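Local structure of putative peptide ABC-transport system periplasmic peptide-binding protein (Campylobacter jejuni, 4OEV) at residues Y241-F246 with F380-G385; F395-S400 with P452-L457; F281-P286 with L457-F462. The protein binds nickel outside the cytoplasm for an ABC-type importer, and belongs to a solute-binding family generally assigned to peptide transport. One frame throughout, in Å; residues are numbered along the deposited sequence.

All three contacts are built on one antiparallel sheet and are largely buried, but their chemistry changes with their place. Interaction 1 pairs strands 241-246 and 379-384 by main-chain bonds and offers residues of the second strand to the oxalate. Interaction 3 joins the neighbouring strand 454-467 to strand 280-282; there two of its touching residues, Phe-281 and Val-282, are partly exposed. Interaction 2 has no hydrogen bond across it: side chains from the start of strand 454-467 and the proline just before it meet a short helix. Interactions 2 and 3 share Leu-457, and Arg-242 of interaction 1 bonds through its backbone to Leu-457 and Ala-458.

Interaction 1: residues Y241-F246 with F380-G385; sequences YRALMF and FLIGWG. With OXL (oxalate ion), chain D.
Met-245 and Ile-382 form the apolar centre, crossing obliquely on the same face of the sheet. Ile-382 CD1 rests 3.8 Å from Met-245 CG, while the methionine chain, flexible and bent at chi2 and chi3, carries its CE to 4.0 Å from Phe-380 CB. On the same face Ala-243, directly opposite Ile-382, turns only a methyl to it, CB touching the CG2 branch. Next along this face Tyr-241 has CG in the crowded position between backbone N and carbonyl carbon (chi1 63°), which lays one ring face over Trp-384 O, and its OH approaches Trp-384 CB and CD1. Six backbone bonds zip the antiparallel strands together; the one from Met-245 N to Phe-380 O is short, 2.7 Å, and nearly straight, whereas Trp-384 N to Tyr-241 O is weak. On the other face Arg-242 NH1 lies 3.3 Å from Gly-383 CA, where the lack of a side chain admits the guanidinium; this group forms a salt bridge with Asp-240. At the polar edge Gly-383 N gives a weak bond of 2.9 Å to O1 of the oxalate. Oxalate O4 sits over one face of the Trp-384 ring, 3.3 Å from CZ3, and Arg-344 also holds the anion. A strand edge supplying backbone N-H and aromatic walls thus forms part of the oxalate pocket beside the nickel site.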
loop_
_atom_site.group_PDB
_atom_site.type_symbol
_atom_site.label_atom_id
_atom_site.label_comp_id
_atom_site.label_asym_id
_atom_site.label_seq_id
_atom_site.Cartn_x
_atom_site.Cartn_y
_atom_site.Cartn_z
ATOM N N TYR A 241 1.002 -4.730 -6.951
ATOM C CA TYR A 241 0.333 -5.427 -8.101
ATOM C C TYR A 241 -1.017 -4.792 -8.480
ATOM O O TYR A 241 -1.641 -4.099 -7.675
ATOM C CB TYR A 241 0.137 -6.925 -7.792
ATOM C CG TYR A 241 -0.790 -7.174 -6.603
ATOM C CD1 TYR A 241 -2.181 -7.136 -6.761
ATOM C CD2 TYR A 241 -0.279 -7.470 -5.345
ATOM C CE1 TYR A 241 -3.037 -7.341 -5.659
ATOM C CE2 TYR A 241 -1.133 -7.701 -4.245
ATOM C CZ TYR A 241 -2.491 -7.606 -4.418
ATOM O OH TYR A 241 -3.337 -7.807 -3.358
ATOM N N ARG A 242 -1.464 -5.014 -9.725
ATOM C CA ARG A 242 -2.785 -4.610 -10.173
ATOM C C ARG A 242 -3.610 -5.871 -10.392
ATOM O O ARG A 242 -3.068 -6.887 -10.758
ATOM C CB ARG A 242 -2.776 -3.798 -11.501
ATOM C CG ARG A 242 -2.082 -2.439 -11.345
ATOM C CD ARG A 242 -2.942 -1.432 -10.621
ATOM N NE ARG A 242 -2.140 -0.305 -10.181
ATOM C CZ ARG A 242 -1.432 -0.274 -9.057
ATOM N NH1 ARG A 242 -1.395 -1.316 -8.226
ATOM N NH2 ARG A 242 -0.733 0.805 -8.765
ATOM N N ALA A 243 -4.906 -5.767 -10.148
ATOM C CA ALA A 243 -5.834 -6.909 -10.246
ATOM C C ALA A 243 -7.232 -6.411 -10.487
ATOM O O ALA A 243 -7.515 -5.245 -10.186
ATOM C CB ALA A 243 -5.768 -7.779 -8.903
ATOM N N LEU A 244 -8.114 -7.288 -11.025
ATOM C CA LEU A 244 -9.545 -7.033 -11.005
ATOM C C LEU A 244 -10.090 -7.540 -9.666
ATOM O O LEU A 244 -9.982 -8.733 -9.382
ATOM C CB LEU A 244 -10.300 -7.753 -12.150
ATOM C CG LEU A 244 -11.777 -7.421 -12.177
ATOM C CD1 LEU A 244 -11.858 -5.957 -12.526
ATOM C CD2 LEU A 244 -12.526 -8.341 -13.282
ATOM N N MET A 245 -10.677 -6.638 -8.876
ATOM C CA MET A 245 -11.346 -6.999 -7.595
ATOM C C MET A 245 -12.765 -7.446 -7.941
ATOM O O MET A 245 -13.515 -6.637 -8.453
ATOM C CB MET A 245 -11.412 -5.786 -6.661
ATOM C CG MET A 245 -12.002 -5.973 -5.165
ATOM S SD MET A 245 -12.950 -4.508 -4.621
ATOM C CE MET A 245 -14.453 -4.732 -5.583
ATOM N N PHE A 246 -13.151 -8.683 -7.621
ATOM C CA PHE A 246 -14.558 -9.112 -7.703
ATOM C C PHE A 246 -15.332 -8.632 -6.504
ATOM O O PHE A 246 -14.858 -8.778 -5.337
ATOM C CB PHE A 246 -14.675 -10.642 -7.750
ATOM C CG PHE A 246 -14.014 -11.287 -8.919
ATOM C CD1 PHE A 246 -14.353 -10.938 -10.216
ATOM C CD2 PHE A 246 -13.123 -12.325 -8.718
ATOM C CE1 PHE A 246 -13.774 -11.562 -11.279
ATOM C CE2 PHE A 246 -12.544 -12.972 -9.783
ATOM C CZ PHE A 246 -12.879 -12.596 -11.079
ATOM N N PHE A 380 -13.595 -3.781 -9.740
ATOM C CA PHE A 380 -12.762 -2.589 -9.570
ATOM C C PHE A 380 -11.317 -2.926 -9.920
ATOM O O PHE A 380 -10.819 -3.966 -9.490
ATOM C CB PHE A 380 -12.870 -2.081 -8.088
ATOM C CG PHE A 380 -12.067 -0.841 -7.804
ATOM C CD1 PHE A 380 -12.502 0.399 -8.251
ATOM C CD2 PHE A 380 -10.884 -0.923 -7.065
ATOM C CE1 PHE A 380 -11.757 1.550 -7.970
ATOM C CE2 PHE A 380 -10.133 0.235 -6.775
ATOM C CZ PHE A 380 -10.558 1.456 -7.247
ATOM N N LEU A 381 -10.656 -2.068 -10.716
ATOM C CA LEU A 381 -9.269 -2.286 -11.103
ATOM C C LEU A 381 -8.422 -1.817 -9.906
ATOM O O LEU A 381 -8.102 -0.641 -9.829
ATOM C CB LEU A 381 -8.909 -1.491 -12.375
ATOM C CG LEU A 381 -7.858 -2.173 -13.270
ATOM C CD1 LEU A 381 -6.588 -2.467 -12.509
ATOM C CD2 LEU A 381 -8.391 -3.480 -13.813
ATOM N N ILE A 382 -8.107 -2.753 -9.022
ATOM C CA ILE A 382 -7.561 -2.513 -7.660
ATOM C C ILE A 382 -6.043 -2.724 -7.628
ATOM O O ILE A 382 -5.477 -3.249 -8.589
ATOM C CB ILE A 382 -8.249 -3.495 -6.662
ATOM C CG1 ILE A 382 -8.119 -3.021 -5.180
ATOM C CG2 ILE A 382 -7.549 -4.903 -6.777
ATOM C CD1 ILE A 382 -9.097 -3.753 -4.265
ATOM N N GLY A 383 -5.346 -2.316 -6.536
ATOM C CA GLY A 383 -3.928 -2.579 -6.476
ATOM C C GLY A 383 -3.599 -2.639 -4.944
ATOM O O GLY A 383 -4.336 -2.022 -4.177
ATOM N N TRP A 384 -2.591 -3.418 -4.546
ATOM C CA TRP A 384 -2.081 -3.458 -3.133
ATOM C C TRP A 384 -0.661 -3.920 -3.199
ATOM O O TRP A 384 -0.208 -4.327 -4.249
ATOM C CB TRP A 384 -2.867 -4.445 -2.230
ATOM C CG TRP A 384 -4.297 -4.151 -2.043
ATOM C CD1 TRP A 384 -5.371 -4.887 -2.524
ATOM C CD2 TRP A 384 -4.842 -3.055 -1.346
ATOM N NE1 TRP A 384 -6.551 -4.274 -2.158
ATOM C CE2 TRP A 384 -6.245 -3.164 -1.410
ATOM C CE3 TRP A 384 -4.280 -2.002 -0.606
ATOM C CZ2 TRP A 384 -7.090 -2.238 -0.795
ATOM C CZ3 TRP A 384 -5.127 -1.080 -0.015
ATOM C CH2 TRP A 384 -6.506 -1.219 -0.096
ATOM N N GLY A 385 0.062 -3.898 -2.072
ATOM C CA GLY A 385 1.370 -4.523 -2.076
ATOM C C GLY A 385 2.359 -3.786 -1.166
ATOM O O GLY A 385 2.387 -2.553 -1.155
HETATM C C1 OXL D . -6.102 0.818 -4.910
HETATM C C2 OXL D . -6.443 0.705 -3.429
HETATM O O1 OXL D . -6.693 0.132 -5.847
HETATM O O2 OXL D . -7.616 0.392 -3.157
HETATM O O3 OXL D . -5.230 1.664 -5.194
HETATM O O4 OXL D . -5.624 1.065 -2.503
#

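Interaction 2: residues F395-S400 with P452-L457; sequences FRVFES and PPFIFL
Helix-to-sheet packing joins the short helix 395-398 to the beginning of strand 454-467 and the proline just before it, and Phe-398 does most of the reaching. From its CB, CG runs anti to the carbonyl carbon (chi1 -60°), a choice that brings the ring toward the strand. CD1 comes first, 4.0 Å from Pro-453 CG. One atom further, CE1 touches both that proline carbon and, at 3.7 Å, Phe-454 CZ, arriving over a face of the Phe-454 ring. The tip, Phe-398 CZ, reaches Phe-454 CE2 and then the edge of the Phe-456 ring, 4.3 Å from Phe-456 CZ. The Phe-398 and Phe-454 planes are inclined at 45°, so the pair is oblique. Flat, wholly apolar rings suit this buried place, which has no hydrogen bond across it, and the compact Pro-453 packs its CG obliquely against the ring. On the helix side Val-397 packs against its neighbour: its CG1, anti to the backbone N, sits 3.6 Å above the Phe-398 plane, over the centre of the ring. Tyr-241 and Val-421 also touch Phe-398. One methyl of the branched valine serves two rings here, since the same Val-397 CG1 lies 4.1 Å from Phe-454 CZ.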
loop_
_atom_site.group_PDB
_atom_site.type_symbol
_atom_site.label_atom_id
_atom_site.label_comp_id
_atom_site.label_asym_id
_atom_site.label_seq_id
_atom_site.Cartn_x
_atom_site.Cartn_y
_atom_site.Cartn_z
ATOM N N PHE A 395 -3.638 -9.177 5.651
ATOM C CA PHE A 395 -4.674 -9.294 6.652
ATOM C C PHE A 395 -5.849 -8.292 6.440
ATOM O O PHE A 395 -7.048 -8.699 6.382
ATOM C CB PHE A 395 -4.081 -9.140 8.066
ATOM C CG PHE A 395 -5.020 -9.617 9.183
ATOM C CD1 PHE A 395 -5.057 -10.947 9.531
ATOM C CD2 PHE A 395 -5.877 -8.719 9.838
ATOM C CE1 PHE A 395 -5.928 -11.406 10.586
ATOM C CE2 PHE A 395 -6.772 -9.158 10.866
ATOM C CZ PHE A 395 -6.793 -10.496 11.227
ATOM N N ARG A 396 -5.558 -7.015 6.270
ATOM C CA ARG A 396 -6.675 -6.056 6.123
ATOM C C ARG A 396 -7.364 -6.231 4.769
ATOM O O ARG A 396 -8.452 -5.665 4.568
ATOM C CB ARG A 396 -6.194 -4.598 6.219
ATOM C CG ARG A 396 -5.924 -4.199 7.692
ATOM C CD ARG A 396 -5.120 -2.890 7.803
ATOM N NE ARG A 396 -3.722 -3.143 7.460
ATOM C CZ ARG A 396 -2.739 -2.236 7.554
ATOM N NH1 ARG A 396 -1.502 -2.585 7.247
ATOM N NH2 ARG A 396 -2.985 -1.001 7.963
ATOM N N VAL A 397 -6.707 -6.949 3.864
ATOM C CA VAL A 397 -7.257 -7.027 2.460
ATOM C C VAL A 397 -8.185 -8.235 2.210
ATOM O O VAL A 397 -9.204 -8.096 1.504
ATOM C CB VAL A 397 -6.098 -7.035 1.446
ATOM C CG1 VAL A 397 -6.584 -7.318 -0.058
ATOM C CG2 VAL A 397 -5.370 -5.726 1.478
ATOM N N PHE A 398 -7.836 -9.396 2.775
ATOM C CA PHE A 398 -8.503 -10.686 2.472
ATOM C C PHE A 398 -9.259 -11.267 3.651
ATOM O O PHE A 398 -10.121 -12.117 3.476
ATOM C CB PHE A 398 -7.461 -11.725 2.025
ATOM C CG PHE A 398 -6.693 -11.289 0.761
ATOM C CD1 PHE A 398 -7.337 -11.267 -0.462
ATOM C CD2 PHE A 398 -5.364 -10.896 0.835
ATOM C CE1 PHE A 398 -6.651 -10.843 -1.621
ATOM C CE2 PHE A 398 -4.676 -10.472 -0.300
ATOM C CZ PHE A 398 -5.322 -10.459 -1.536
ATOM N N GLU A 399 -8.878 -10.892 4.871
ATOM C CA GLU A 399 -9.504 -11.559 5.985
ATOM C C GLU A 399 -10.935 -11.111 6.225
ATOM O O GLU A 399 -11.303 -9.909 6.048
ATOM C CB GLU A 399 -8.599 -11.373 7.241
ATOM C CG GLU A 399 -8.502 -12.582 8.167
ATOM C CD GLU A 399 -9.476 -12.413 9.281
ATOM O OE1 GLU A 399 -9.616 -13.339 10.106
ATOM O OE2 GLU A 399 -10.063 -11.296 9.381
ATOM N N SER A 400 -11.783 -12.071 6.653
ATOM C CA SER A 400 -13.224 -11.800 6.761
ATOM C C SER A 400 -13.594 -10.643 7.646
ATOM O O SER A 400 -14.511 -9.897 7.318
ATOM C CB SER A 400 -13.981 -13.015 7.356
ATOM O OG SER A 400 -14.220 -13.959 6.335
ATOM N N PRO A 452 -10.754 -17.685 -5.743
ATOM C CA PRO A 452 -10.072 -16.434 -6.118
ATOM C C PRO A 452 -10.932 -15.183 -5.838
ATOM O O PRO A 452 -12.057 -15.060 -6.288
ATOM C CB PRO A 452 -9.795 -16.621 -7.619
ATOM C CG PRO A 452 -10.869 -17.642 -8.084
ATOM C CD PRO A 452 -11.092 -18.541 -6.891
ATOM N N PRO A 453 -10.398 -14.265 -5.033
ATOM C CA PRO A 453 -11.110 -13.009 -4.786
ATOM C C PRO A 453 -10.942 -12.042 -5.971
ATOM O O PRO A 453 -11.690 -11.050 -6.082
ATOM C CB PRO A 453 -10.395 -12.459 -3.559
ATOM C CG PRO A 453 -9.005 -12.971 -3.707
ATOM C CD PRO A 453 -9.169 -14.370 -4.214
ATOM N N PHE A 454 -9.891 -12.279 -6.757
ATOM C CA PHE A 454 -9.443 -11.329 -7.798
ATOM C C PHE A 454 -9.244 -12.010 -9.152
ATOM O O PHE A 454 -9.197 -13.251 -9.261
ATOM C CB PHE A 454 -8.087 -10.648 -7.479
ATOM C CG PHE A 454 -8.023 -9.766 -6.214
ATOM C CD1 PHE A 454 -9.152 -9.330 -5.483
ATOM C CD2 PHE A 454 -6.766 -9.285 -5.815
ATOM C CE1 PHE A 454 -8.999 -8.545 -4.316
ATOM C CE2 PHE A 454 -6.608 -8.491 -4.655
ATOM C CZ PHE A 454 -7.724 -8.105 -3.924
ATOM N N ILE A 455 -9.017 -11.188 -10.178
ATOM C CA ILE A 455 -8.136 -11.620 -11.274
ATOM C C ILE A 455 -6.796 -10.894 -11.073
ATOM O O ILE A 455 -6.762 -9.648 -11.194
ATOM C CB ILE A 455 -8.621 -11.271 -12.665
ATOM C CG1 ILE A 455 -10.003 -11.891 -12.925
ATOM C CG2 ILE A 455 -7.615 -11.772 -13.652
ATOM C CD1 ILE A 455 -10.566 -11.520 -14.293
ATOM N N PHE A 456 -5.739 -11.612 -10.680
ATOM C CA PHE A 456 -4.432 -10.934 -10.524
ATOM C C PHE A 456 -3.880 -10.658 -11.920
ATOM O O PHE A 456 -3.968 -11.513 -12.784
ATOM C CB PHE A 456 -3.447 -11.757 -9.734
ATOM C CG PHE A 456 -3.678 -11.712 -8.261
ATOM C CD1 PHE A 456 -2.914 -10.854 -7.464
ATOM C CD2 PHE A 456 -4.624 -12.503 -7.670
ATOM C CE1 PHE A 456 -3.084 -10.798 -6.089
ATOM C CE2 PHE A 456 -4.816 -12.437 -6.238
ATOM C CZ PHE A 456 -4.027 -11.588 -5.485
ATOM N N LEU A 457 -3.295 -9.489 -12.127
ATOM C CA LEU A 457 -2.865 -9.136 -13.489
ATOM C C LEU A 457 -1.354 -8.956 -13.553
ATOM O O LEU A 457 -0.679 -9.727 -14.232
ATOM C CB LEU A 457 -3.594 -7.877 -13.942
ATOM C CG LEU A 457 -5.109 -8.098 -14.045
ATOM C CD1 LEU A 457 -5.842 -6.738 -14.139
ATOM C CD2 LEU A 457 -5.403 -8.938 -15.300
#

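Interaction 3: residues F281-P286 with L457-F462; sequences FVANHP and LAYLDF
Strands 280-282 and 454-467 run antiparallel here, with Phe-281 and Tyr-459 as a hydrogen-bonded pair and Val-282 and Ala-458 as a non-hydrogen-bonded one. Phe-281 and Tyr-459 exchange two backbone bonds, of which Tyr-459 N to Phe-281 O, 2.7 Å, runs nearly along the C=O axis. Beyond them Ala-283 N bonds to Leu-457 O almost straight at the hydrogen (176°), although the donor stands above the carbonyl plane.

Tyr-459 carries the side-chain contact. Its CG is anti to the carbonyl carbon (chi1 -81°), and the side chain lies alongside that of Phe-281, both pointing the same way. The two rings are nearly parallel, with planes at 11°, but slid so far that they barely overlap. What fills the face of Phe-281 is instead the tyrosine CB, 3.6 Å from the phenyl centroid in a CH-pi contact. Further along, Phe-281 CE1 meets Tyr-459 CD2 at 3.4 Å. The same CD2 touches Ala-283 CB, and a residue this small suits a position pressed so closely against the aromatic ring.

A phenol suits the far end because it combines an apolar ring with a polar tip. Tyr-459 OH donates to a lone pair of His-285 O over 2.6 Å, in the plane of the carbonyl, and a further hydrogen bond joins it to Glu-288 N. Gripped by two main-chain groups, the hydroxyl ties the strand to the loop leaving strand 280-282. The side chain of His-285 leaves the backbone away from strand 454-467, and its NE2 bonds to Asn-293. Val-282 also starts away from the strand, and its side chain touches helix 268-274.

On its opposite edge, strand 454-467 sets both Leu-457 and Ala-458 against Arg-242 of strand 241-246, the hallmark of a classic beta bulge within an antiparallel sheet.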
loop_
_atom_site.group_PDB
_atom_site.type_symbol
_atom_site.label_atom_id
_atom_site.label_comp_id
_atom_site.label_asym_id
_atom_site.label_seq_id
_atom_site.Cartn_x
_atom_site.Cartn_y
_atom_site.Cartn_z
ATOM N N PHE A 281 5.561 -7.588 -14.454
ATOM C CA PHE A 281 5.597 -9.021 -14.669
ATOM C C PHE A 281 4.218 -9.573 -14.299
ATOM O O PHE A 281 3.472 -8.949 -13.526
ATOM C CB PHE A 281 6.774 -9.726 -13.922
ATOM C CG PHE A 281 6.613 -9.916 -12.406
ATOM C CD1 PHE A 281 5.845 -10.967 -11.874
ATOM C CD2 PHE A 281 7.366 -9.130 -11.503
ATOM C CE1 PHE A 281 5.749 -11.154 -10.469
ATOM C CE2 PHE A 281 7.296 -9.312 -10.112
ATOM C CZ PHE A 281 6.491 -10.315 -9.588
ATOM N N VAL A 282 3.847 -10.680 -14.940
ATOM C CA VAL A 282 2.528 -11.285 -14.698
ATOM C C VAL A 282 2.369 -11.659 -13.217
ATOM O O VAL A 282 3.275 -12.274 -12.650
ATOM C CB VAL A 282 2.302 -12.529 -15.552
ATOM C CG1 VAL A 282 0.921 -13.152 -15.204
ATOM C CG2 VAL A 282 2.416 -12.174 -17.060
ATOM N N ALA A 283 1.234 -11.270 -12.613
ATOM C CA ALA A 283 0.871 -11.607 -11.250
ATOM C C ALA A 283 -0.153 -12.751 -11.191
ATOM O O ALA A 283 -1.046 -12.856 -12.036
ATOM C CB ALA A 283 0.302 -10.375 -10.512
ATOM N N ASN A 284 -0.038 -13.555 -10.143
ATOM C CA ASN A 284 -0.941 -14.672 -9.875
ATOM C C ASN A 284 -1.389 -14.684 -8.430
ATOM O O ASN A 284 -2.442 -15.209 -8.107
ATOM C CB ASN A 284 -0.236 -15.997 -10.212
ATOM C CG ASN A 284 -0.269 -16.290 -11.683
ATOM O OD1 ASN A 284 -1.353 -16.314 -12.282
ATOM N ND2 ASN A 284 0.915 -16.520 -12.285
ATOM N N HIS A 285 -0.588 -14.108 -7.550
ATOM C CA HIS A 285 -1.006 -14.041 -6.141
ATOM C C HIS A 285 -0.305 -12.852 -5.438
ATOM O O HIS A 285 0.503 -12.176 -6.066
ATOM C CB HIS A 285 -0.751 -15.390 -5.451
ATOM C CG HIS A 285 0.677 -15.656 -5.069
ATOM N ND1 HIS A 285 1.341 -14.949 -4.086
ATOM C CD2 HIS A 285 1.534 -16.625 -5.473
ATOM C CE1 HIS A 285 2.554 -15.432 -3.941
ATOM N NE2 HIS A 285 2.700 -16.455 -4.765
ATOM N N PRO A 286 -0.654 -12.554 -4.167
ATOM C CA PRO A 286 -0.285 -11.209 -3.687
ATOM C C PRO A 286 1.045 -11.139 -2.928
ATOM O O PRO A 286 1.409 -10.068 -2.390
ATOM C CB PRO A 286 -1.438 -10.863 -2.763
ATOM C CG PRO A 286 -1.810 -12.175 -2.162
ATOM C CD PRO A 286 -1.486 -13.258 -3.179
ATOM N N LEU A 457 -3.295 -9.489 -12.127
ATOM C CA LEU A 457 -2.865 -9.136 -13.489
ATOM C C LEU A 457 -1.354 -8.956 -13.553
ATOM O O LEU A 457 -0.679 -9.727 -14.232
ATOM C CB LEU A 457 -3.594 -7.877 -13.942
ATOM C CG LEU A 457 -5.109 -8.098 -14.045
ATOM C CD1 LEU A 457 -5.842 -6.738 -14.139
ATOM C CD2 LEU A 457 -5.403 -8.938 -15.300
ATOM N N ALA A 458 -0.792 -7.972 -12.836
ATOM C CA ALA A 458 0.630 -7.736 -12.990
ATOM C C ALA A 458 1.263 -7.014 -11.777
ATOM O O ALA A 458 0.611 -6.199 -11.129
ATOM C CB ALA A 458 0.898 -6.926 -14.241
ATOM N N TYR A 459 2.528 -7.316 -11.526
ATOM C CA TYR A 459 3.373 -6.548 -10.603
ATOM C C TYR A 459 4.072 -5.430 -11.388
ATOM O O TYR A 459 4.502 -5.655 -12.505
ATOM C CB TYR A 459 4.411 -7.445 -9.948
ATOM C CG TYR A 459 3.861 -8.238 -8.769
ATOM C CD1 TYR A 459 4.051 -7.808 -7.462
ATOM C CD2 TYR A 459 3.203 -9.441 -8.965
ATOM C CE1 TYR A 459 3.571 -8.551 -6.365
ATOM C CE2 TYR A 459 2.697 -10.187 -7.879
ATOM C CZ TYR A 459 2.894 -9.746 -6.591
ATOM O OH TYR A 459 2.401 -10.480 -5.528
ATOM N N LEU A 460 4.119 -4.226 -10.820
ATOM C CA LEU A 460 4.633 -3.051 -11.520
ATOM C C LEU A 460 6.050 -2.616 -11.119
ATOM O O LEU A 460 6.439 -2.705 -9.933
ATOM C CB LEU A 460 3.690 -1.880 -11.278
ATOM C CG LEU A 460 2.230 -2.107 -11.529
ATOM C CD1 LEU A 460 1.516 -0.811 -11.203
ATOM C CD2 LEU A 460 2.008 -2.491 -13.038
ATOM N N ASP A 461 6.831 -2.169 -12.104
ATOM C CA ASP A 461 7.976 -1.321 -11.800
ATOM C C ASP A 461 7.489 0.110 -11.829
ATOM O O ASP A 461 6.471 0.425 -12.451
ATOM C CB ASP A 461 9.118 -1.469 -12.793
ATOM C CG ASP A 461 9.937 -2.679 -12.552
ATOM O OD1 ASP A 461 9.630 -3.401 -11.591
ATOM O OD2 ASP A 461 10.913 -2.888 -13.305
ATOM N N PHE A 462 8.240 0.990 -11.189
ATOM C CA PHE A 462 7.877 2.392 -11.211
ATOM C C PHE A 462 8.987 3.176 -11.853
ATOM O O PHE A 462 10.159 2.820 -11.740
ATOM C CB PHE A 462 7.575 2.912 -9.797
ATOM C CG PHE A 462 6.206 2.529 -9.320
ATOM C CD1 PHE A 462 5.113 3.315 -9.647
ATOM C CD2 PHE A 462 6.017 1.391 -8.567
ATOM C CE1 PHE A 462 3.816 2.962 -9.260
ATOM C CE2 PHE A 462 4.707 1.022 -8.166
ATOM C CZ PHE A 462 3.625 1.810 -8.500
#